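G protein coupled receptor (Arabidopsis thaliana, PDB 3T33) binds zinc as a LanC-like protein and may play a role in abscisic acid signalling. Local coordinates at residues N13-F18 against K360-F365; L80-L85 against L388-G393; D103-L108 against K142-D147. One frame throughout, in Å; residues are numbered along the deposited sequence.

Contact 1 of 3, residues N13-F18 against K360-F365; sequences NEMPEF and KAFASF
Met15 lays its thioether over Ala361 of helix 353-375, its methyl toward Phe362 and Phe365. The sulphur makes the close approach: Met15 SD sits 3.8 Å from Ala361 CB, and Met15 SD is 3.6 Å from Ala361 O. That carbonyl is already used inside the helix, where Phe365 N donates to Ala361 O at 2.9 Å. The chain then bends at its last torsion (chi3 -85°), which carries the methyl toward Phe362 and, one turn further on, Phe365. Met15 CE lies 4.2 Å from Phe365 CB, and Met15 CE reaches Phe362 CD1 at 4.3 Å, approaching that ring obliquely.

This is the compact half. Ala361 is buried, and Leu37 and Leu326 add to the apolar surroundings of Met15. The other half is looser. The end of the Asn13 side chain stands at the edge of the Phe362 ring, close to its plane, with the amide and ring planes 67° apart. Asn13, Met15 and Phe365 all stay partly exposed and also touch a crystal neighbour, while Glu14 lies on the solvent side of the loop.

Further along the loop the attachment turns polar: Pro16 O accepts a hydrogen bond from Tyr357 OH, and Glu17 forms a salt bridge with Arg358 and a hydrogen bond with Trp322 NE1. Between 13-18 and 360-365 no hydrogen bond or salt bridge is found. What holds these two segments together is dispersion around one thioether, with 186 Å² buried in all: a modest apolar attachment of the loop to the outside of an outer-ring helix rather than a directional lock.

Contact 2 of 3, residues L80-L85 against L388-G393; sequences LYTGVL and LFEGIG
Tyr81 and Phe389 meet with different first torsions: Tyr81 CG is anti to the backbone N (chi1 -172°), while Phe389 CG lies beside its own N (chi1 -82°). The Tyr81 ring lies across the base of the Phe389 side chain, and Phe389 CB sits over one face, 3.7 Å from the centroid of the Tyr81 ring, in a CH-pi contact. The two rings are near parallel, their planes 23° apart, but slid so far that they barely overlap.

Behind the rings the backbones join. Phe389 N donates to Tyr81 O at 3.0 Å, and a water bridges the two turns in a three-way grip. It accepts from Leu388 N at 2.7 Å and donates to Leu80 O at 2.7 Å and to Gly83 O at 3.0 Å. Apolar packing closes the far side, where Leu80 CG meets Leu388 CD1 at 3.9 Å and Leu80 CD2 meets Phe389 CE1. At the other end the extended Glu390 brings OE1 within 3.6 Å of Thr82 CG2, and its OE2 lies at the Tyr81 ring edge. Glu390 OE1 accepts from Arg384 N, and Thr82 OG1 hydrogen-bonds to Asp77 OD1.

Gly83 and Gly391 occupy matching places, with similar backbone angles, in the glycine-containing turns that lead into helices 84-98 and 392-402, as in the GxxG motifs of LanC proteins. The Tyr81 side chain lies about 4 Å, nearest atoms, from the zinc ion held by Cys288, Cys333 and His334; a bound acetate, probably from the crystallisation liquor, is similarly near. Phe389 also shares a backbone hydrogen bond with Cys333. Tied by backbone, water and aromatic contacts, these two turns fix Tyr81 as part of the wall of the metal pocket.

Contact 3 of 3, residues D103-L108 against K142-D147; sequences DLKLCL and KCLGDD
Leu144 carries this contact, its CB and two methyls spread over Leu104, Lys105 and Leu108 of helix 101-118. CB comes first: Leu144 CB lies 3.8 Å from Leu104 CD2, a methyl that also comes within 4.1 Å of Cys143 CB. CG is anti to the backbone N (chi1 -173°), and from it the two methyls diverge. Leu144 CD1 touches Lys105 CE at 3.8 Å, the bent aliphatic part of the lysine crossing it at about a right angle, while Leu144 CD2 meets Leu108 CD1 at 3.7 Å. No hydrogen bond passes between the segments.

Just beyond, the helix ends in a Schellman motif with Gly145 at positive phi, and Asp146 then caps the next helix by accepting from Leu149 N. Lys142 NZ spans this turn in a salt bridge to Asp147 OD1 at 3.1 Å, NZ approaching OD1 from above the carboxylate plane.

In the all-helical fold the contact joins outer helix 101-118 to the C-terminal end of inner helix 130-144. Leu104, Cys107 and Leu108 continue the interface onto Ala140, while Asp103 and Leu106 turn to helices 84-98 and 45-69.

How the contacts relate
The contacts are arranged on the two concentric rings of helices of a LanC-like barrel. Contact 1 pins the N-terminal loop to outer helix 353-375; contact 2 joins the turns before inner helices 84-98 and 392-402, closing the inner ring between its first and last members beside the zinc; contact 3 packs an outer helix on an inner one. Contact centres lie about 25 Å (1 and 2), about 20 Å (2 and 3) and about 37 Å (1 and 3) apart, and none touch. Along the chain, contacts 1 and 2 interleave, while contact 3 is nested within both. Long-range closure therefore occurs at the metal pocket and on the outside at contact 1, whereas contact 3 is short-range packing away from the sites.

Contact 1 of 3, residues N13-F18 against K360-F365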
# COMPACT_ATOMS: atom_id res chain seq x y z
N ASN A 13 -10.19 -11.53 -16.23
CA ASN A 13 -11.31 -10.97 -15.47
C ASN A 13 -12.61 -11.02 -16.27
O ASN A 13 -12.87 -10.12 -17.05
CB ASN A 13 -11.05 -9.51 -15.07
CG ASN A 13 -12.07 -9.00 -14.08
OD1 ASN A 13 -11.99 -7.86 -13.65
ND2 ASN A 13 -13.03 -9.84 -13.70
N GLU A 14 -13.40 -12.06 -16.04
CA GLU A 14 -14.70 -12.21 -16.69
C GLU A 14 -15.84 -11.90 -15.70
O GLU A 14 -17.04 -12.05 -16.03
CB GLU A 14 -14.89 -13.62 -17.29
CG GLU A 14 -13.79 -14.19 -18.24
CD GLU A 14 -13.62 -13.47 -19.61
OE1 GLU A 14 -14.37 -12.50 -19.92
OE2 GLU A 14 -12.72 -13.88 -20.38
N MET A 15 -15.49 -11.48 -14.49
CA MET A 15 -16.50 -10.99 -13.56
C MET A 15 -17.40 -9.89 -14.17
O MET A 15 -16.97 -9.06 -14.99
CB MET A 15 -15.84 -10.51 -12.27
CG MET A 15 -15.16 -11.63 -11.51
SD MET A 15 -14.64 -11.14 -9.87
CE MET A 15 -13.08 -10.45 -10.38
N PRO A 16 -18.66 -9.89 -13.80
CA PRO A 16 -19.67 -8.96 -14.33
C PRO A 16 -19.37 -7.52 -13.96
O PRO A 16 -18.98 -7.23 -12.81
CB PRO A 16 -20.97 -9.42 -13.68
CG PRO A 16 -20.59 -10.44 -12.65
CD PRO A 16 -19.26 -11.00 -13.04
N GLU A 17 -19.50 -6.64 -14.94
CA GLU A 17 -19.36 -5.21 -14.74
C GLU A 17 -20.40 -4.72 -13.75
O GLU A 17 -21.49 -5.29 -13.60
CB GLU A 17 -19.50 -4.44 -16.04
CG GLU A 17 -18.40 -4.69 -17.10
CD GLU A 17 -16.99 -4.17 -16.71
OE1 GLU A 17 -16.90 -3.18 -15.93
OE2 GLU A 17 -15.98 -4.75 -17.20
N PHE A 18 -20.07 -3.65 -13.07
CA PHE A 18 -21.02 -3.01 -12.22
C PHE A 18 -22.28 -2.53 -13.00
O PHE A 18 -22.18 -1.89 -14.06
CB PHE A 18 -20.34 -1.85 -11.49
CG PHE A 18 -21.23 -1.12 -10.59
CD1 PHE A 18 -21.70 -1.73 -9.43
CD2 PHE A 18 -21.63 0.16 -10.90
CE1 PHE A 18 -22.54 -1.07 -8.58
CE2 PHE A 18 -22.48 0.83 -10.07
CZ PHE A 18 -22.95 0.21 -8.91
N LYS A 360 -14.76 -4.61 -4.48
CA LYS A 360 -15.56 -5.73 -3.98
C LYS A 360 -15.36 -7.00 -4.82
O LYS A 360 -15.25 -8.11 -4.29
CB LYS A 360 -17.04 -5.27 -3.88
CG LYS A 360 -18.09 -6.29 -3.74
CD LYS A 360 -19.48 -5.57 -3.61
CE LYS A 360 -20.58 -6.55 -3.15
NZ LYS A 360 -21.92 -5.99 -3.46
N ALA A 361 -15.28 -6.84 -6.13
CA ALA A 361 -15.07 -8.01 -7.00
C ALA A 361 -13.68 -8.62 -6.73
O ALA A 361 -13.54 -9.83 -6.68
CB ALA A 361 -15.20 -7.62 -8.47
N PHE A 362 -12.66 -7.79 -6.55
CA PHE A 362 -11.32 -8.41 -6.36
C PHE A 362 -11.30 -9.10 -4.99
O PHE A 362 -10.81 -10.17 -4.86
CB PHE A 362 -10.22 -7.38 -6.46
CG PHE A 362 -9.65 -7.20 -7.85
CD1 PHE A 362 -10.46 -7.32 -8.97
CD2 PHE A 362 -8.28 -6.89 -8.02
CE1 PHE A 362 -9.93 -7.14 -10.26
CE2 PHE A 362 -7.74 -6.69 -9.28
CZ PHE A 362 -8.58 -6.81 -10.43
N ALA A 363 -11.89 -8.48 -3.99
CA ALA A 363 -11.96 -9.09 -2.69
C ALA A 363 -12.79 -10.38 -2.68
O ALA A 363 -12.42 -11.36 -2.01
CB ALA A 363 -12.50 -8.13 -1.67
N SER A 364 -13.93 -10.36 -3.39
CA SER A 364 -14.73 -11.59 -3.54
C SER A 364 -13.99 -12.66 -4.24
O SER A 364 -14.05 -13.82 -3.79
CB SER A 364 -16.02 -11.31 -4.27
OG SER A 364 -16.65 -10.24 -3.61
N PHE A 365 -13.25 -12.31 -5.30
CA PHE A 365 -12.42 -13.30 -5.98
C PHE A 365 -11.48 -14.00 -5.00
O PHE A 365 -11.47 -15.24 -4.90
CB PHE A 365 -11.60 -12.67 -7.10
CG PHE A 365 -10.70 -13.68 -7.84
CD1 PHE A 365 -9.39 -13.90 -7.43
CD2 PHE A 365 -11.19 -14.38 -8.95
CE1 PHE A 365 -8.57 -14.87 -8.10
CE2 PHE A 365 -10.38 -15.32 -9.62
CZ PHE A 365 -9.08 -15.57 -9.20

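Contact 2 of 3, residues L80-L85 against L388-G393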
# COMPACT_ATOMS: atom_id res chain seq x y z
N LEU A 80 8.53 -4.64 8.25
CA LEU A 80 7.08 -4.65 7.97
C LEU A 80 6.77 -5.57 6.81
O LEU A 80 5.75 -6.29 6.80
CB LEU A 80 6.58 -3.23 7.68
CG LEU A 80 5.08 -3.05 7.57
CD1 LEU A 80 4.41 -2.98 8.96
CD2 LEU A 80 4.72 -1.79 6.71
N TYR A 81 7.72 -5.55 5.87
CA TYR A 81 7.59 -6.10 4.51
C TYR A 81 7.45 -7.60 4.55
O TYR A 81 6.48 -8.14 3.96
CB TYR A 81 8.85 -5.75 3.69
CG TYR A 81 8.70 -6.12 2.25
CD1 TYR A 81 9.11 -7.35 1.79
CD2 TYR A 81 8.08 -5.25 1.35
CE1 TYR A 81 8.92 -7.69 0.48
CE2 TYR A 81 7.90 -5.57 0.08
CZ TYR A 81 8.29 -6.79 -0.36
OH TYR A 81 8.12 -7.08 -1.66
N THR A 82 8.38 -8.28 5.24
CA THR A 82 8.26 -9.73 5.40
C THR A 82 8.35 -10.21 6.85
O THR A 82 8.07 -11.35 7.16
CB THR A 82 9.27 -10.52 4.50
OG1 THR A 82 10.60 -9.97 4.62
CG2 THR A 82 8.84 -10.45 3.06
N GLY A 83 8.74 -9.34 7.76
CA GLY A 83 9.00 -9.80 9.12
C GLY A 83 7.85 -9.58 10.08
O GLY A 83 6.66 -9.41 9.67
N VAL A 84 8.20 -9.49 11.35
CA VAL A 84 7.22 -9.61 12.37
C VAL A 84 6.45 -8.30 12.58
O VAL A 84 5.34 -8.30 13.08
CB VAL A 84 7.86 -10.18 13.68
CG1 VAL A 84 6.92 -10.01 14.87
CG2 VAL A 84 8.23 -11.64 13.46
N LEU A 85 7.04 -7.20 12.14
CA LEU A 85 6.35 -5.95 12.19
C LEU A 85 5.08 -5.96 11.28
O LEU A 85 4.10 -5.30 11.61
CB LEU A 85 7.29 -4.77 11.83
CG LEU A 85 6.70 -3.45 12.37
CD1 LEU A 85 6.82 -3.27 13.94
CD2 LEU A 85 7.26 -2.23 11.67
N LEU A 388 3.08 -9.53 5.64
CA LEU A 388 2.25 -8.46 5.22
C LEU A 388 2.36 -8.22 3.69
O LEU A 388 1.34 -8.17 3.00
CB LEU A 388 2.63 -7.22 5.99
CG LEU A 388 1.53 -6.24 6.47
CD1 LEU A 388 1.86 -4.79 6.09
CD2 LEU A 388 0.09 -6.61 6.05
N PHE A 389 3.59 -8.06 3.15
CA PHE A 389 3.72 -7.68 1.73
C PHE A 389 3.69 -8.78 0.69
O PHE A 389 3.50 -8.51 -0.49
CB PHE A 389 4.85 -6.69 1.50
CG PHE A 389 4.48 -5.24 1.80
CD1 PHE A 389 4.23 -4.83 3.11
CD2 PHE A 389 4.40 -4.29 0.78
CE1 PHE A 389 3.83 -3.50 3.38
CE2 PHE A 389 4.05 -2.96 1.04
CZ PHE A 389 3.74 -2.56 2.36
N GLU A 390 3.76 -10.04 1.10
CA GLU A 390 3.86 -11.12 0.14
C GLU A 390 2.81 -12.16 0.40
O GLU A 390 2.29 -12.78 -0.54
CB GLU A 390 5.21 -11.81 0.23
CG GLU A 390 6.35 -11.01 -0.38
CD GLU A 390 7.74 -11.71 -0.27
OE1 GLU A 390 7.86 -12.72 0.49
OE2 GLU A 390 8.69 -11.21 -0.94
N GLY A 391 2.56 -12.40 1.69
CA GLY A 391 1.64 -13.48 2.06
C GLY A 391 0.22 -13.05 2.44
O GLY A 391 -0.25 -11.96 2.03
N ILE A 392 -0.43 -13.88 3.25
CA ILE A 392 -1.84 -13.70 3.48
C ILE A 392 -2.06 -12.65 4.54
O ILE A 392 -3.19 -12.21 4.74
CB ILE A 392 -2.59 -15.03 3.87
CG1 ILE A 392 -2.07 -15.65 5.17
CG2 ILE A 392 -2.50 -16.00 2.77
CD1 ILE A 392 -2.83 -16.86 5.64
N GLY A 393 -1.01 -12.29 5.26
CA GLY A 393 -1.08 -11.12 6.18
C GLY A 393 -1.72 -9.91 5.47
O GLY A 393 -2.55 -9.21 6.03
O HOH W 1 5.35 -8.90 7.04

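Contact 3 of 3, residues D103-L108 against K142-D147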
# COMPACT_ATOMS: atom_id res chain seq x y z
N ASP A 103 -5.72 -6.84 20.65
CA ASP A 103 -5.03 -6.68 19.36
C ASP A 103 -3.89 -5.62 19.55
O ASP A 103 -2.81 -5.81 19.07
CB ASP A 103 -5.98 -6.25 18.22
CG ASP A 103 -6.74 -7.43 17.57
OD1 ASP A 103 -6.38 -8.61 17.73
OD2 ASP A 103 -7.75 -7.16 16.85
N LEU A 104 -4.20 -4.51 20.21
CA LEU A 104 -3.23 -3.45 20.44
C LEU A 104 -2.08 -3.90 21.34
O LEU A 104 -0.92 -3.62 21.06
CB LEU A 104 -3.93 -2.25 21.04
CG LEU A 104 -3.12 -1.00 21.40
CD1 LEU A 104 -2.50 -0.38 20.13
CD2 LEU A 104 -4.05 -0.03 22.05
N LYS A 105 -2.39 -4.64 22.40
CA LYS A 105 -1.37 -5.15 23.31
C LYS A 105 -0.47 -6.10 22.58
O LYS A 105 0.73 -6.07 22.74
CB LYS A 105 -1.99 -5.84 24.55
CG LYS A 105 -2.10 -4.87 25.73
CD LYS A 105 -3.27 -5.18 26.65
CE LYS A 105 -3.83 -3.88 27.24
NZ LYS A 105 -5.37 -3.85 27.21
N LEU A 106 -1.06 -6.98 21.79
CA LEU A 106 -0.24 -7.99 21.18
C LEU A 106 0.69 -7.26 20.20
O LEU A 106 1.90 -7.58 20.11
CB LEU A 106 -1.10 -9.02 20.46
CG LEU A 106 -0.24 -10.19 19.96
CD1 LEU A 106 0.53 -10.77 21.18
CD2 LEU A 106 -1.08 -11.26 19.26
N CYS A 107 0.10 -6.31 19.45
CA CYS A 107 0.80 -5.36 18.60
C CYS A 107 2.09 -4.90 19.26
O CYS A 107 3.18 -5.16 18.75
CB CYS A 107 -0.08 -4.12 18.30
SG CYS A 107 0.85 -2.87 17.28
N LEU A 108 1.94 -4.27 20.42
CA LEU A 108 3.08 -3.73 21.16
C LEU A 108 4.09 -4.75 21.60
O LEU A 108 5.28 -4.45 21.66
CB LEU A 108 2.62 -2.91 22.35
CG LEU A 108 2.13 -1.55 21.88
CD1 LEU A 108 1.39 -0.88 22.99
CD2 LEU A 108 3.27 -0.69 21.40
N LYS A 142 0.72 5.53 21.97
CA LYS A 142 -0.20 6.64 22.09
C LYS A 142 -1.64 6.10 22.18
O LYS A 142 -2.42 6.56 22.99
CB LYS A 142 -0.03 7.63 20.90
CG LYS A 142 -0.30 9.12 21.23
CD LYS A 142 0.48 9.56 22.48
CE LYS A 142 0.36 11.05 22.82
NZ LYS A 142 1.16 11.30 24.08
N CYS A 143 -2.00 5.11 21.38
CA CYS A 143 -3.39 4.62 21.45
C CYS A 143 -3.66 3.99 22.81
O CYS A 143 -4.72 4.22 23.41
CB CYS A 143 -3.71 3.66 20.31
SG CYS A 143 -3.63 4.48 18.72
N LEU A 144 -2.68 3.24 23.30
CA LEU A 144 -2.79 2.57 24.55
C LEU A 144 -2.81 3.52 25.76
O LEU A 144 -3.33 3.17 26.81
CB LEU A 144 -1.72 1.50 24.66
CG LEU A 144 -1.82 0.57 25.88
CD1 LEU A 144 -3.06 -0.39 25.81
CD2 LEU A 144 -0.53 -0.21 26.06
N GLY A 145 -2.27 4.73 25.59
CA GLY A 145 -2.28 5.76 26.62
C GLY A 145 -1.04 5.68 27.49
O GLY A 145 -1.01 6.26 28.61
N ASP A 146 -0.02 4.98 26.98
CA ASP A 146 1.25 4.80 27.68
C ASP A 146 2.28 5.83 27.20
O ASP A 146 3.04 5.55 26.26
CB ASP A 146 1.78 3.38 27.45
CG ASP A 146 2.99 3.06 28.31
OD1 ASP A 146 3.58 4.02 28.84
OD2 ASP A 146 3.35 1.85 28.44
N ASP A 147 2.30 6.99 27.85
CA ASP A 147 3.22 8.08 27.51
C ASP A 147 4.69 7.68 27.59
O ASP A 147 5.43 7.96 26.68
CB ASP A 147 2.96 9.34 28.36
CG ASP A 147 1.62 10.08 27.99
OD1 ASP A 147 1.07 9.89 26.86
OD2 ASP A 147 1.13 10.88 28.85